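Rx protein (Solanum tuberosum, PDB 4M70) probably acts as an NB-LRR disease-resistance protein that guards the plant against pathogens and triggers a hypersensitive response, and is represented here by its N-terminal coiled-coil domain. Local coordinates at residues 65-68 with 69-72; 9-12 with 13-17. All coordinates share one frame; numbering follows the deposited sequence.

Interaction 1 (65-68 with 69-72); sequences VAYT and TEDM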
# COMPACT_ATOMS: atom_id res chain seq x y z
N VAL A 65 -9.13 3.21 0.14
CA VAL A 65 -7.97 2.36 0.40
C VAL A 65 -6.67 3.17 0.47
O VAL A 65 -5.86 3.00 1.40
CB VAL A 65 -7.83 1.23 -0.65
CG1 VAL A 65 -6.44 0.60 -0.60
CG2 VAL A 65 -8.91 0.17 -0.46
N ALA A 66 -6.48 4.06 -0.49
CA ALA A 66 -5.27 4.87 -0.55
C ALA A 66 -5.13 5.80 0.66
O ALA A 66 -4.06 5.90 1.26
CB ALA A 66 -5.24 5.67 -1.84
N TYR A 67 -6.21 6.49 1.00
CA TYR A 67 -6.18 7.41 2.12
C TYR A 67 -5.92 6.67 3.45
O TYR A 67 -5.11 7.12 4.29
CB TYR A 67 -7.45 8.26 2.13
CG TYR A 67 -7.44 9.30 1.02
CD1 TYR A 67 -6.24 9.81 0.54
CD2 TYR A 67 -8.62 9.73 0.43
CE1 TYR A 67 -6.22 10.75 -0.48
CE2 TYR A 67 -8.60 10.66 -0.60
CZ TYR A 67 -7.40 11.16 -1.05
OH TYR A 67 -7.38 12.09 -2.07
N THR A 68 -6.59 5.53 3.63
CA THR A 68 -6.39 4.69 4.82
C THR A 68 -4.92 4.26 4.94
O THR A 68 -4.30 4.36 6.02
CB THR A 68 -7.29 3.43 4.76
OG1 THR A 68 -8.66 3.83 4.62
CG2 THR A 68 -7.13 2.59 6.01
N THR A 69 -4.38 3.79 3.82
CA THR A 69 -2.99 3.36 3.77
C THR A 69 -2.08 4.52 4.15
O THR A 69 -1.08 4.35 4.84
CB THR A 69 -2.62 2.86 2.37
OG1 THR A 69 -3.52 1.81 1.98
CG2 THR A 69 -1.19 2.36 2.35
N GLU A 70 -2.44 5.71 3.68
CA GLU A 70 -1.70 6.92 3.99
C GLU A 70 -1.62 7.13 5.49
O GLU A 70 -0.53 7.36 6.04
CB GLU A 70 -2.38 8.14 3.39
CG GLU A 70 -1.69 8.74 2.21
CD GLU A 70 -2.25 10.09 1.88
OE1 GLU A 70 -3.33 10.42 2.39
OE2 GLU A 70 -1.60 10.82 1.11
N ASP A 71 -2.77 7.02 6.14
CA ASP A 71 -2.83 7.19 7.58
C ASP A 71 -1.94 6.19 8.31
O ASP A 71 -1.19 6.55 9.23
CB ASP A 71 -4.28 7.07 8.07
CG ASP A 71 -5.15 8.23 7.62
OD1 ASP A 71 -4.60 9.29 7.26
OD2 ASP A 71 -6.38 8.06 7.62
N MET A 72 -2.00 4.94 7.87
CA MET A 72 -1.19 3.88 8.49
C MET A 72 0.32 4.06 8.31
O MET A 72 1.10 3.86 9.25
CB MET A 72 -1.64 2.51 7.98
CG MET A 72 -2.99 2.06 8.55
SD MET A 72 -3.58 0.54 7.77
CE MET A 72 -5.02 0.16 8.77
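T69 returns to the carbonyl of V65 with both its backbone and its hydroxyl: N lies 2.9 Å from V65 O, and OG1 donates to the same oxygen over 2.7 Å. The two donors arrive from opposite faces of the carbonyl plane, the hydroxyl well above it. A chi1 of -55° sets OG1 beside T69's own backbone N, the side on which V65 O lies. V65 and T69 point the same way, and V65 CG1 stands 4.1 Å from T69 OG1.

On another side of the helix, Y67 and E70 also run alongside each other. E70 OE1 comes within 3.5 Å of Y67 CD1, with the ring and carboxylate planes inclined at 38°. E70 extends straight beyond CG, and its other oxygen, OE2, is hydrogen-bonded to T16 on helix 4-24. Further round, M72 CE reaches to 4.2 Å from T68 CG2, while T68 OG1 bonds to the carbonyl of E64. V65, T69 and M72 each also pack on an aromatic side chain of another protein's chain. The arrangement belongs to a regular alpha-helix of the Rx coiled-coil domain, in which E70, D71 and M72 open the family's EDVID motif.

Interaction 2 (9-12 with 13-17); sequences AVTS and LMRTI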
# COMPACT_ATOMS: atom_id res chain seq x y z
N ALA A 9 -5.75 10.61 -5.02
CA ALA A 9 -5.47 9.77 -3.86
C ALA A 9 -4.16 8.99 -4.01
O ALA A 9 -3.35 8.94 -3.08
CB ALA A 9 -6.63 8.84 -3.60
N VAL A 10 -3.97 8.37 -5.17
CA VAL A 10 -2.74 7.62 -5.45
C VAL A 10 -1.53 8.55 -5.44
O VAL A 10 -0.47 8.19 -4.93
CB VAL A 10 -2.83 6.84 -6.79
CG1 VAL A 10 -1.47 6.26 -7.19
CG2 VAL A 10 -3.87 5.73 -6.70
N THR A 11 -1.70 9.75 -5.98
CA THR A 11 -0.63 10.75 -5.96
C THR A 11 -0.23 11.10 -4.53
O THR A 11 0.96 11.18 -4.18
CB THR A 11 -1.06 12.05 -6.69
OG1 THR A 11 -1.38 11.75 -8.06
CG2 THR A 11 0.05 13.09 -6.64
N SER A 12 -1.25 11.29 -3.70
CA SER A 12 -1.02 11.61 -2.30
C SER A 12 -0.31 10.45 -1.59
O SER A 12 0.59 10.68 -0.77
CB SER A 12 -2.35 11.95 -1.62
OG SER A 12 -2.14 12.37 -0.29
N LEU A 13 -0.69 9.22 -1.92
CA LEU A 13 -0.05 8.04 -1.34
C LEU A 13 1.42 7.92 -1.76
O LEU A 13 2.27 7.52 -0.96
CB LEU A 13 -0.82 6.77 -1.72
CG LEU A 13 -0.26 5.45 -1.19
CD1 LEU A 13 -0.03 5.54 0.32
CD2 LEU A 13 -1.17 4.28 -1.53
N MET A 14 1.71 8.25 -3.01
CA MET A 14 3.07 8.26 -3.53
C MET A 14 3.90 9.26 -2.72
O MET A 14 5.00 8.94 -2.23
CB MET A 14 3.07 8.64 -5.02
CG MET A 14 2.62 7.50 -5.95
SD MET A 14 1.96 8.04 -7.55
CE MET A 14 3.39 8.81 -8.31
N ARG A 15 3.35 10.46 -2.56
CA ARG A 15 4.02 11.51 -1.79
C ARG A 15 4.26 11.08 -0.33
O ARG A 15 5.33 11.34 0.25
CB ARG A 15 3.20 12.80 -1.86
CG ARG A 15 3.99 14.08 -1.72
CD ARG A 15 3.19 15.26 -2.28
NE ARG A 15 1.81 15.24 -1.80
CZ ARG A 15 0.74 15.41 -2.57
NH1 ARG A 15 0.87 15.63 -3.87
NH2 ARG A 15 -0.47 15.37 -2.03
N THR A 16 3.27 10.41 0.25
CA THR A 16 3.36 9.92 1.63
C THR A 16 4.46 8.87 1.76
O THR A 16 5.24 8.87 2.72
CB THR A 16 2.02 9.32 2.09
OG1 THR A 16 1.01 10.34 2.11
CG2 THR A 16 2.14 8.69 3.47
N ILE A 17 4.53 8.00 0.76
CA ILE A 17 5.56 6.97 0.73
C ILE A 17 6.95 7.60 0.68
O ILE A 17 7.84 7.20 1.42
CB ILE A 17 5.35 6.00 -0.44
CG1 ILE A 17 4.23 5.01 -0.12
CG2 ILE A 17 6.63 5.24 -0.75
CD1 ILE A 17 3.79 4.17 -1.29
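S12 and T16 meet one turn apart through backbone and hydroxyl. T16 N donates to S12 O over 2.9 Å, and T16 OG1 lies equally near that oxygen, although its proton has a competing acceptor, since OG1 is also hydrogen-bonded to E70. The remaining backbone bonds follow the ordinary alpha-helical pattern: L13 to A9, M14 to V10, and R15 N to T11 O at 3.0 Å.

The apolar contact is made by V10 and M14, whose side chains run at a slant to each other. V10 CG1 meets M14 SD at 3.9 Å. M14 leans back along the helix: its CG comes to 3.3 Å from V10 O, and a bend at chi3 (65°) turns the methyl out of line with the chain.

R15 supplies a third kind of contact, with a charged group folded over the helix surface. Bent at chi3 (47°), its chain brings one face of the guanidinium over S12 CA and T11 O. NH1 lies 3.8 Å from T11 CG2, and NH2 is 3.8 Å from S12 OG, so the group rests on the preceding turn by packing. T11 has its polar partners elsewhere: its OG1 bonds to the carbonyl of Y7 and to R39.

Two neighbouring helices receive side chains from this part of helix 4-24. A9 packs on A66 and Y67, and L13 on T69, all on helix 56-81, with T16 reaching D74 of that helix. Towards helix 29-42, M14 touches Y32 and R39, I17 lies against L35, and L13, which meets L35 as well, joins both interfaces.

Overall arrangement
Interaction 2 comes first along the chain, on helix 4-24, and interaction 1 follows on helix 56-81, with helix 29-42 and an unmodelled stretch between them. Their centres are about 9 Å apart, and each lies about 7 Å from the centre of the chain, so both occupy the middle of this all-helical domain. The two interactions touch directly: besides the polar link made by E70, Y67 OH approaches A9 CA to 3.5 Å. Side chains T69 and M72 of interaction 1 also contact helix 86-119, whereas interaction 2 looks to helix 29-42. Between them the two contacts reach all four helices of the bundle, with interaction 2 the more buried.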